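Local coordinates for chlamydomonas reinhardtii THB1 (Chlamydomonas reinhardtii, PDB 6CII), which binds heme as a group I truncated (2-on-2) hemoglobin and probably binds oxygen, at residues A[85-98]-A[115-127]. Numbering follows the deposited sequence.
Sequences MNHHHFDLVAAHLD and MAIVASARPLIFG. With HEM (protoporphyrin IX containing Fe), chain B.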
ATOM      1  N   MET A  85      -4.795  14.807  -6.422  1.00 11.35           N
ATOM      2  CA  MET A  85      -4.875  13.359  -6.201  1.00 12.69           C
ATOM      3  C   MET A  85      -6.333  12.916  -6.268  1.00  8.56           C
ATOM      4  O   MET A  85      -7.211  13.543  -5.657  1.00 12.45           O
ATOM      5  CB  MET A  85      -4.263  12.972  -4.839  1.00 12.77           C
ATOM      6  CG  MET A  85      -4.464  11.465  -4.489  1.00 13.39           C
ATOM      7  SD  MET A  85      -3.793  11.094  -2.838  1.00 13.28           S
ATOM      8  CE  MET A  85      -4.839   9.742  -2.399  1.00 13.88           C
ATOM      9  N   ASN A  86      -6.607  11.822  -6.987  1.00 11.66           N
ATOM     10  CA  ASN A  86      -8.000  11.470  -7.209  1.00  9.36           C
ATOM     11  C   ASN A  86      -8.200   9.964  -7.201  1.00 10.65           C
ATOM     12  O   ASN A  86      -7.265   9.174  -7.044  1.00 12.11           O
ATOM     13  CB  ASN A  86      -8.527  12.124  -8.500  1.00 11.97           C
ATOM     14  CG  ASN A  86      -7.805  11.665  -9.738  1.00 15.51           C
ATOM     15  OD1 ASN A  86      -7.474  10.490  -9.882  1.00 15.58           O
ATOM     16  ND2 ASN A  86      -7.582  12.596 -10.679  1.00 13.06           N
ATOM     17  N   HIS A  87      -9.466   9.574  -7.366  1.00 10.88           N
ATOM     18  CA  HIS A  87      -9.823   8.165  -7.294  1.00 13.64           C
ATOM     19  C   HIS A  87      -9.176   7.353  -8.402  1.00  9.48           C
ATOM     20  O   HIS A  87      -8.901   6.159  -8.217  1.00 14.10           O
ATOM     21  CB  HIS A  87     -11.342   8.032  -7.333  1.00 14.19           C
ATOM     22  CG  HIS A  87     -11.983   8.160  -5.991  1.00 17.05           C
ATOM     23  ND1 HIS A  87     -11.945   9.321  -5.245  1.00 13.13           N
ATOM     24  CD2 HIS A  87     -12.669   7.258  -5.248  1.00 18.84           C
ATOM     25  CE1 HIS A  87     -12.597   9.135  -4.110  1.00 15.63           C
ATOM     26  NE2 HIS A  87     -13.040   7.889  -4.083  1.00 14.79           N
ATOM     27  N   HIS A  88      -8.927   7.964  -9.556  1.00 13.03           N
ATOM     28  CA  HIS A  88      -8.255   7.219 -10.613  1.00 13.92           C
ATOM     29  C   HIS A  88      -6.829   6.884 -10.206  1.00 12.44           C
ATOM     30  O   HIS A  88      -6.357   5.768 -10.459  1.00 12.31           O
ATOM     31  CB  HIS A  88      -8.263   8.002 -11.924  1.00 15.75           C
ATOM     32  CG  HIS A  88      -7.502   7.333 -13.034  1.00 16.46           C
ATOM     33  ND1 HIS A  88      -7.841   6.089 -13.526  1.00 22.03           N
ATOM     34  CD2 HIS A  88      -6.408   7.728 -13.729  1.00 23.41           C
ATOM     35  CE1 HIS A  88      -6.998   5.755 -14.486  1.00 20.73           C
ATOM     36  NE2 HIS A  88      -6.127   6.736 -14.635  1.00 23.73           N
ATOM     37  N   HIS A  89      -6.137   7.826  -9.545  1.00  9.17           N
ATOM     38  CA  HIS A  89      -4.805   7.496  -9.038  1.00 10.19           C
ATOM     39  C   HIS A  89      -4.874   6.339  -8.066  1.00 10.60           C
ATOM     40  O   HIS A  89      -3.993   5.466  -8.057  1.00 10.32           O
ATOM     41  CB  HIS A  89      -4.160   8.688  -8.335  1.00  9.12           C
ATOM     42  CG  HIS A  89      -3.924   9.859  -9.228  1.00  9.93           C
ATOM     43  ND1 HIS A  89      -4.424  11.106  -8.946  1.00 11.82           N
ATOM     44  CD2 HIS A  89      -3.244   9.972 -10.390  1.00 13.16           C
ATOM     45  CE1 HIS A  89      -4.086  11.940  -9.917  1.00 13.94           C
ATOM     46  NE2 HIS A  89      -3.364  11.275 -10.806  1.00 12.95           N
ATOM     47  N   PHE A  90      -5.878   6.341  -7.193  1.00 11.55           N
ATOM     48  CA  PHE A  90      -6.048   5.220  -6.283  1.00 12.19           C
ATOM     49  C   PHE A  90      -6.143   3.907  -7.047  1.00 11.89           C
ATOM     50  O   PHE A  90      -5.487   2.926  -6.683  1.00 11.23           O
ATOM     51  CB  PHE A  90      -7.273   5.441  -5.400  1.00 11.97           C
ATOM     52  CG  PHE A  90      -7.469   4.373  -4.364  1.00 10.02           C
ATOM     53  CD1 PHE A  90      -8.105   3.180  -4.690  1.00 14.07           C
ATOM     54  CD2 PHE A  90      -7.034   4.566  -3.070  1.00 11.71           C
ATOM     55  CE1 PHE A  90      -8.281   2.188  -3.741  1.00 11.94           C
ATOM     56  CE2 PHE A  90      -7.222   3.590  -2.106  1.00 17.88           C
ATOM     57  CZ  PHE A  90      -7.839   2.405  -2.435  1.00 15.70           C
ATOM     58  N   ASP A  91      -6.907   3.879  -8.146  1.00  8.77           N
ATOM     59  CA  ASP A  91      -7.017   2.646  -8.918  1.00 10.98           C
ATOM     60  C   ASP A  91      -5.684   2.258  -9.530  1.00 11.15           C
ATOM     61  O   ASP A  91      -5.332   1.073  -9.551  1.00 12.61           O
ATOM     62  CB  ASP A  91      -8.057   2.781 -10.033  1.00 11.96           C
ATOM     63  CG  ASP A  91      -9.475   2.821  -9.518  1.00 16.88           C
ATOM     64  OD1 ASP A  91      -9.757   2.337  -8.402  1.00 16.37           O
ATOM     65  OD2 ASP A  91     -10.325   3.358 -10.255  1.00 17.09           O
ATOM     66  N   LEU A  92      -4.920   3.239 -10.016  1.00 10.12           N
ATOM     67  CA  LEU A  92      -3.616   2.924 -10.584  1.00 10.72           C
ATOM     68  C   LEU A  92      -2.698   2.337  -9.526  1.00 10.59           C
ATOM     69  O   LEU A  92      -1.913   1.408  -9.808  1.00 11.13           O
ATOM     70  CB  LEU A  92      -2.987   4.177 -11.191  1.00 13.32           C
ATOM     71  CG  LEU A  92      -3.656   4.842 -12.405  1.00 12.73           C
ATOM     72  CD1 LEU A  92      -2.766   6.031 -12.797  1.00 16.20           C
ATOM     73  CD2 LEU A  92      -3.818   3.871 -13.586  1.00 18.12           C
ATOM     74  N   VAL A  93      -2.738   2.907  -8.315  1.00  9.59           N
ATOM     75  CA  VAL A  93      -1.870   2.440  -7.235  1.00 10.84           C
ATOM     76  C   VAL A  93      -2.253   1.034  -6.820  1.00 12.66           C
ATOM     77  O   VAL A  93      -1.394   0.169  -6.636  1.00 11.14           O
ATOM     78  CB  VAL A  93      -1.933   3.421  -6.055  1.00 11.31           C
ATOM     79  CG1 VAL A  93      -1.315   2.771  -4.832  1.00 13.67           C
ATOM     80  CG2 VAL A  93      -1.149   4.642  -6.410  1.00 11.46           C
ATOM     81  N   ALA A  94      -3.554   0.778  -6.704  1.00 10.02           N
ATOM     82  CA  ALA A  94      -4.029  -0.549  -6.343  1.00 14.62           C
ATOM     83  C   ALA A  94      -3.615  -1.579  -7.376  1.00 14.31           C
ATOM     84  O   ALA A  94      -3.202  -2.693  -7.022  1.00 14.03           O
ATOM     85  CB  ALA A  94      -5.551  -0.524  -6.190  1.00 17.58           C
ATOM     86  N   ALA A  95      -3.685  -1.213  -8.662  1.00 10.04           N
ATOM     87  CA  ALA A  95      -3.323  -2.142  -9.721  1.00 12.48           C
ATOM     88  C   ALA A  95      -1.830  -2.445  -9.709  1.00 14.75           C
ATOM     89  O   ALA A  95      -1.420  -3.577  -9.985  1.00 13.34           O
ATOM     90  CB  ALA A  95      -3.746  -1.571 -11.076  1.00 11.90           C
ATOM     91  N   HIS A  96      -0.998  -1.455  -9.378  1.00 11.60           N
ATOM     92  CA  HIS A  96       0.414  -1.755  -9.203  1.00  9.59           C
ATOM     93  C   HIS A  96       0.628  -2.758  -8.089  1.00 12.61           C
ATOM     94  O   HIS A  96       1.499  -3.624  -8.196  1.00 10.92           O
ATOM     95  CB  HIS A  96       1.209  -0.493  -8.895  1.00 11.81           C
ATOM     96  CG  HIS A  96       1.514   0.324 -10.098  1.00  9.61           C
ATOM     97  ND1 HIS A  96       2.257  -0.159 -11.157  1.00 14.06           N
ATOM     98  CD2 HIS A  96       1.209   1.607 -10.399  1.00  9.32           C
ATOM     99  CE1 HIS A  96       2.384   0.792 -12.064  1.00 14.86           C
ATOM    100  NE2 HIS A  96       1.758   1.873 -11.627  1.00 10.63           N
ATOM    101  N   LEU A  97      -0.111  -2.631  -6.994  1.00  9.78           N
ATOM    102  CA  LEU A  97       0.088  -3.581  -5.906  1.00 11.48           C
ATOM    103  C   LEU A  97      -0.424  -4.957  -6.300  1.00 11.48           C
ATOM    104  O   LEU A  97       0.200  -5.973  -5.985  1.00 10.80           O
ATOM    105  CB  LEU A  97      -0.603  -3.111  -4.636  1.00 11.67           C
ATOM    106  CG  LEU A  97      -0.381  -4.022  -3.419  1.00 15.23           C
ATOM    107  CD1 LEU A  97       1.117  -4.170  -3.098  1.00 15.65           C
ATOM    108  CD2 LEU A  97      -1.161  -3.530  -2.180  1.00 15.35           C
ATOM    109  N   ASP A  98      -1.559  -5.012  -6.979  1.00 11.11           N
ATOM    110  CA  ASP A  98      -2.084  -6.314  -7.375  1.00 13.19           C
ATOM    111  C   ASP A  98      -1.104  -7.013  -8.301  1.00 10.41           C
ATOM    112  O   ASP A  98      -0.770  -8.182  -8.093  1.00  9.48           O
ATOM    113  CB  ASP A  98      -3.443  -6.163  -8.047  1.00 10.65           C
ATOM    114  CG  ASP A  98      -3.996  -7.510  -8.500  1.00 17.21           C
ATOM    115  OD1 ASP A  98      -4.609  -8.205  -7.684  1.00 24.69           O
ATOM    116  OD2 ASP A  98      -3.782  -7.889  -9.661  1.00 23.66           O
ATOM    117  N   MET A 115      -6.051  -7.384  -1.506  1.00 10.13           N
ATOM    118  CA  MET A 115      -6.512  -6.281  -2.331  1.00  8.45           C
ATOM    119  C   MET A 115      -7.865  -5.775  -1.861  1.00 13.74           C
ATOM    120  O   MET A 115      -8.170  -4.591  -2.030  1.00 13.49           O
ATOM    121  CB  MET A 115      -6.550  -6.706  -3.799  1.00 10.74           C
ATOM    122  CG  MET A 115      -5.176  -6.948  -4.405  1.00 12.60           C
ATOM    123  SD  MET A 115      -3.926  -5.658  -4.137  1.00 16.37           S
ATOM    124  CE  MET A 115      -4.836  -4.213  -4.730  1.00 15.66           C
ATOM    125  N   ALA A 116      -8.681  -6.634  -1.243  1.00 11.34           N
ATOM    126  CA  ALA A 116      -9.922  -6.128  -0.657  1.00 12.46           C
ATOM    127  C   ALA A 116      -9.643  -5.235   0.540  1.00 14.26           C
ATOM    128  O   ALA A 116     -10.357  -4.250   0.770  1.00 12.75           O
ATOM    129  CB  ALA A 116     -10.813  -7.293  -0.256  1.00 13.17           C
ATOM    130  N   ILE A 117      -8.630  -5.584   1.326  1.00 10.80           N
ATOM    131  CA  ILE A 117      -8.216  -4.731   2.434  1.00  9.80           C
ATOM    132  C   ILE A 117      -7.710  -3.387   1.913  1.00 10.27           C
ATOM    133  O   ILE A 117      -8.068  -2.326   2.445  1.00 13.75           O
ATOM    134  CB  ILE A 117      -7.158  -5.447   3.293  1.00 11.41           C
ATOM    135  CG1 ILE A 117      -7.767  -6.632   4.022  1.00 11.83           C
ATOM    136  CG2 ILE A 117      -6.537  -4.461   4.282  1.00 13.91           C
ATOM    137  CD1 ILE A 117      -6.744  -7.536   4.649  1.00 14.85           C
ATOM    138  N   VAL A 118      -6.894  -3.401   0.857  1.00 12.51           N
ATOM    139  CA  VAL A 118      -6.505  -2.132   0.247  1.00 13.58           C
ATOM    140  C   VAL A 118      -7.732  -1.368  -0.244  1.00 17.55           C
ATOM    141  O   VAL A 118      -7.815  -0.142  -0.107  1.00 15.99           O
ATOM    142  CB  VAL A 118      -5.491  -2.370  -0.879  1.00 17.91           C
ATOM    143  CG1 VAL A 118      -5.207  -1.051  -1.625  1.00 20.65           C
ATOM    144  CG2 VAL A 118      -4.241  -2.955  -0.298  1.00 16.30           C
ATOM    145  N   ALA A 119      -8.709  -2.070  -0.824  1.00 13.33           N
ATOM    146  CA  ALA A 119      -9.907  -1.359  -1.258  1.00 13.40           C
ATOM    147  C   ALA A 119     -10.597  -0.676  -0.084  1.00 13.00           C
ATOM    148  O   ALA A 119     -11.179   0.408  -0.245  1.00 15.81           O
ATOM    149  CB  ALA A 119     -10.870  -2.315  -1.960  1.00 12.06           C
ATOM    150  N   SER A 120     -10.551  -1.294   1.094  1.00 13.73           N
ATOM    151  CA  SER A 120     -11.211  -0.706   2.251  1.00 11.70           C
ATOM    152  C   SER A 120     -10.549   0.590   2.687  1.00 19.22           C
ATOM    153  O   SER A 120     -11.182   1.377   3.401  1.00 21.65           O
ATOM    154  CB  SER A 120     -11.240  -1.705   3.406  1.00 16.13           C
ATOM    155  OG  SER A 120     -10.051  -1.640   4.178  1.00 26.13           O
ATOM    156  N   ALA A 121      -9.302   0.842   2.265  1.00 11.99           N
ATOM    157  CA  ALA A 121      -8.622   2.097   2.577  1.00 15.25           C
ATOM    158  C   ALA A 121      -9.141   3.268   1.769  1.00 17.34           C
ATOM    159  O   ALA A 121      -8.834   4.415   2.116  1.00 21.20           O
ATOM    160  CB  ALA A 121      -7.113   1.987   2.334  1.00 19.76           C
ATOM    161  N   ARG A 122      -9.909   3.021   0.719  1.00 14.76           N
ATOM    162  CA  ARG A 122     -10.344   4.137  -0.116  1.00 13.29           C
ATOM    163  C   ARG A 122     -11.147   5.169   0.663  1.00 20.37           C
ATOM    164  O   ARG A 122     -10.790   6.357   0.599  1.00 18.14           O
ATOM    165  CB  ARG A 122     -11.106   3.615  -1.336  1.00 18.45           C
ATOM    166  CG  ARG A 122     -11.089   4.588  -2.486  1.00 20.28           C
ATOM    167  CD  ARG A 122     -11.743   3.995  -3.732  1.00 20.85           C
ATOM    168  NE  ARG A 122     -13.185   4.129  -3.646  1.00 31.60           N
ATOM    169  CZ  ARG A 122     -14.013   3.887  -4.658  1.00 31.51           C
ATOM    170  NH1 ARG A 122     -13.523   3.496  -5.829  1.00 36.44           N
ATOM    171  NH2 ARG A 122     -15.325   4.027  -4.494  1.00 36.68           N
ATOM    172  N   PRO A 123     -12.212   4.819   1.406  1.00 18.51           N
ATOM    173  CA  PRO A 123     -12.952   5.871   2.129  1.00 16.55           C
ATOM    174  C   PRO A 123     -12.103   6.558   3.164  1.00 20.65           C
ATOM    175  O   PRO A 123     -12.280   7.758   3.404  1.00 26.76           O
ATOM    176  CB  PRO A 123     -14.113   5.116   2.796  1.00 20.32           C
ATOM    177  CG  PRO A 123     -14.121   3.768   2.206  1.00 26.35           C
ATOM    178  CD  PRO A 123     -12.803   3.484   1.617  1.00 17.48           C
ATOM    179  N   LEU A 124     -11.195   5.818   3.805  1.00 18.55           N
ATOM    180  CA  LEU A 124     -10.294   6.430   4.772  1.00 22.21           C
ATOM    181  C   LEU A 124      -9.435   7.480   4.101  1.00 23.19           C
ATOM    182  O   LEU A 124      -9.290   8.596   4.608  1.00 20.27           O
ATOM    183  CB  LEU A 124      -9.411   5.366   5.425  1.00 21.63           C
ATOM    184  CG  LEU A 124     -10.257   4.317   6.171  1.00 36.00           C
ATOM    185  CD1 LEU A 124      -9.394   3.292   6.893  1.00 36.76           C
ATOM    186  CD2 LEU A 124     -11.236   4.998   7.134  1.00 31.64           C
ATOM    187  N   ILE A 125      -8.867   7.139   2.946  1.00 15.28           N
ATOM    188  CA  ILE A 125      -7.937   8.051   2.283  1.00 21.35           C
ATOM    189  C   ILE A 125      -8.655   9.308   1.803  1.00 22.45           C
ATOM    190  O   ILE A 125      -8.142  10.424   1.962  1.00 30.66           O
ATOM    191  CB  ILE A 125      -7.217   7.332   1.126  1.00 17.77           C
ATOM    192  CG1 ILE A 125      -6.085   6.444   1.648  1.00 25.85           C
ATOM    193  CG2 ILE A 125      -6.686   8.341   0.129  1.00 22.31           C
ATOM    194  CD1 ILE A 125      -5.676   5.402   0.654  1.00 27.94           C
ATOM    195  N   PHE A 126      -9.844   9.167   1.212  1.00 24.04           N
ATOM    196  CA  PHE A 126     -10.531  10.307   0.608  1.00 21.78           C
ATOM    197  C   PHE A 126     -11.522  10.963   1.550  1.00 36.84           C
ATOM    198  O   PHE A 126     -12.262  11.860   1.125  1.00 35.30           O
ATOM    199  CB  PHE A 126     -11.242   9.890  -0.691  1.00 20.34           C
ATOM    200  CG  PHE A 126     -10.288   9.577  -1.815  1.00 14.84           C
ATOM    201  CD1 PHE A 126      -9.913   8.271  -2.080  1.00 18.33           C
ATOM    202  CD2 PHE A 126      -9.689  10.600  -2.537  1.00 12.55           C
ATOM    203  CE1 PHE A 126      -9.022   7.988  -3.090  1.00 16.88           C
ATOM    204  CE2 PHE A 126      -8.793  10.314  -3.568  1.00 14.52           C
ATOM    205  CZ  PHE A 126      -8.453   9.011  -3.828  1.00 16.36           C
ATOM    206  N   GLY A 127     -11.550  10.547   2.814  1.00 38.41           N
ATOM    207  CA  GLY A 127     -12.469  11.148   3.765  1.00 40.73           C
ATOM    208  C   GLY A 127     -13.914  11.050   3.346  1.00 40.14           C
ATOM    209  O   GLY A 127     -14.706  11.953   3.643  1.00 52.62           O
TER
HETATM  210  CHA HEM B 201       1.820   8.812   2.060  1.00 10.16           C
HETATM  211  CHB HEM B 201      -0.745   4.647   2.184  1.00 10.21           C
HETATM  212  CHC HEM B 201      -2.790   5.844  -2.143  1.00  9.43           C
HETATM  213  CHD HEM B 201       0.539   9.470  -2.623  1.00 12.52           C
HETATM  214  C1A HEM B 201       1.264   7.613   2.439  1.00 11.67           C
HETATM  215  C2A HEM B 201       1.574   6.928   3.671  1.00 11.09           C
HETATM  216  C3A HEM B 201       0.882   5.791   3.695  1.00 10.73           C
HETATM  217  C4A HEM B 201       0.111   5.678   2.493  1.00 11.00           C
HETATM  218  CMA HEM B 201       0.857   4.698   4.787  1.00 13.11           C
HETATM  219  CAA HEM B 201       2.539   7.500   4.735  1.00 14.43           C
HETATM  220  CBA HEM B 201       1.721   8.438   5.635  1.00 18.94           C
HETATM  221  CGA HEM B 201       2.549   8.864   6.813  1.00 19.92           C
HETATM  222  O1A HEM B 201       2.522   8.135   7.833  1.00 22.88           O
HETATM  223  O2A HEM B 201       3.242   9.908   6.717  1.00 27.28           O
HETATM  224  C1B HEM B 201      -1.481   4.634   1.010  1.00  9.90           C
HETATM  225  C2B HEM B 201      -2.330   3.548   0.612  1.00 15.01           C
HETATM  226  C3B HEM B 201      -2.893   3.843  -0.561  1.00 12.14           C
HETATM  227  C4B HEM B 201      -2.426   5.154  -0.982  1.00 10.16           C
HETATM  228  CMB HEM B 201      -2.538   2.265   1.443  1.00 15.07           C
HETATM  229  CAB HEM B 201      -3.873   2.895  -1.277  1.00 15.53           C
HETATM  230  CBB HEM B 201      -4.057   2.917  -2.592  1.00 20.24           C
HETATM  231  C1C HEM B 201      -2.048   6.916  -2.613  1.00 10.84           C
HETATM  232  C2C HEM B 201      -2.254   7.602  -3.875  1.00 11.55           C
HETATM  233  C3C HEM B 201      -1.346   8.593  -3.983  1.00 11.88           C
HETATM  234  C4C HEM B 201      -0.497   8.567  -2.816  1.00  9.25           C
HETATM  235  CMC HEM B 201      -3.391   7.220  -4.854  1.00 12.57           C
HETATM  236  CAC HEM B 201      -1.117   9.613  -5.133  1.00 11.55           C
HETATM  237  CBC HEM B 201      -1.118   9.159  -6.377  1.00 19.33           C
HETATM  238  C1D HEM B 201       1.175   9.527  -1.387  1.00  8.92           C
HETATM  239  C2D HEM B 201       2.248  10.435  -1.115  1.00 11.08           C
HETATM  240  C3D HEM B 201       2.623  10.282   0.174  1.00 10.88           C
HETATM  241  C4D HEM B 201       1.785   9.273   0.763  1.00  9.01           C
HETATM  242  CMD HEM B 201       2.857  11.398  -2.161  1.00 14.78           C
HETATM  243  CAD HEM B 201       3.749  11.056   0.882  1.00 12.14           C
HETATM  244  CBD HEM B 201       3.251  12.456   1.243  1.00 18.74           C
HETATM  245  CGD HEM B 201       4.367  13.230   1.911  1.00 27.45           C
HETATM  246  O1D HEM B 201       4.635  14.382   1.484  1.00 33.45           O
HETATM  247  O2D HEM B 201       4.979  12.697   2.873  1.00 24.25           O
HETATM  248  NA  HEM B 201       0.360   6.812   1.759  1.00  9.51           N
HETATM  249  NB  HEM B 201      -1.550   5.603  -0.000  1.00 13.54           N
HETATM  250  NC  HEM B 201      -0.981   7.560  -1.970  1.00  9.03           N
HETATM  251  ND  HEM B 201       0.913   8.817  -0.213  1.00  8.71           N
HETATM  252 FE   HEM B 201      -0.298   7.206  -0.077  1.00 11.65          FE
HETATM  253  O   HOH W   1     -10.977   4.463  -6.746  1.00 24.58           O
HETATM  254  O   HOH W   2     -14.394   6.858  -1.999  1.00 35.61           O
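R122 and F90 illustrate how an arginine can serve an interface between antiparallel helices with its hydrocarbon stem, while its charged end works through water. CB of R122 lies 3.7 Å from F90 CZ, and CG stands almost exactly over the centre of the ring, a CH-pi contact 3.8 Å from the centroid. CD passes F90 CD1 and reaches H87 CD2. There the chain bends (chi3 82°) and presents a face of the guanidinium to H87 CD2, with NE 3.6 Å from that carbon and the ring and guanidinium planes steeply inclined. At the tip, NH1 donates to a water that also bonds to H87 O and D91 OD1, bridging segments 85-98 and 115-127, which share no direct hydrogen bond. The H87 ring stacks face-to-face on F126, centroids 3.9 Å apart and planes at 25°. F90, its CG anti to the backbone N (chi1 -176°), is a knob among A121, R122, I125 and F126; the opposite face of its ring meets the CAB-CBB vinyl of the heme, CE2 lying 3.3 Å from HEM CBB. Helices 87-103 and 108-126 form one antiparallel pair of the 2-on-2 globin fold, lining the heme's vinyl-bearing side, with helix 16-33 against V93 and L97 and helix 72-82 against M85, I125 and F126.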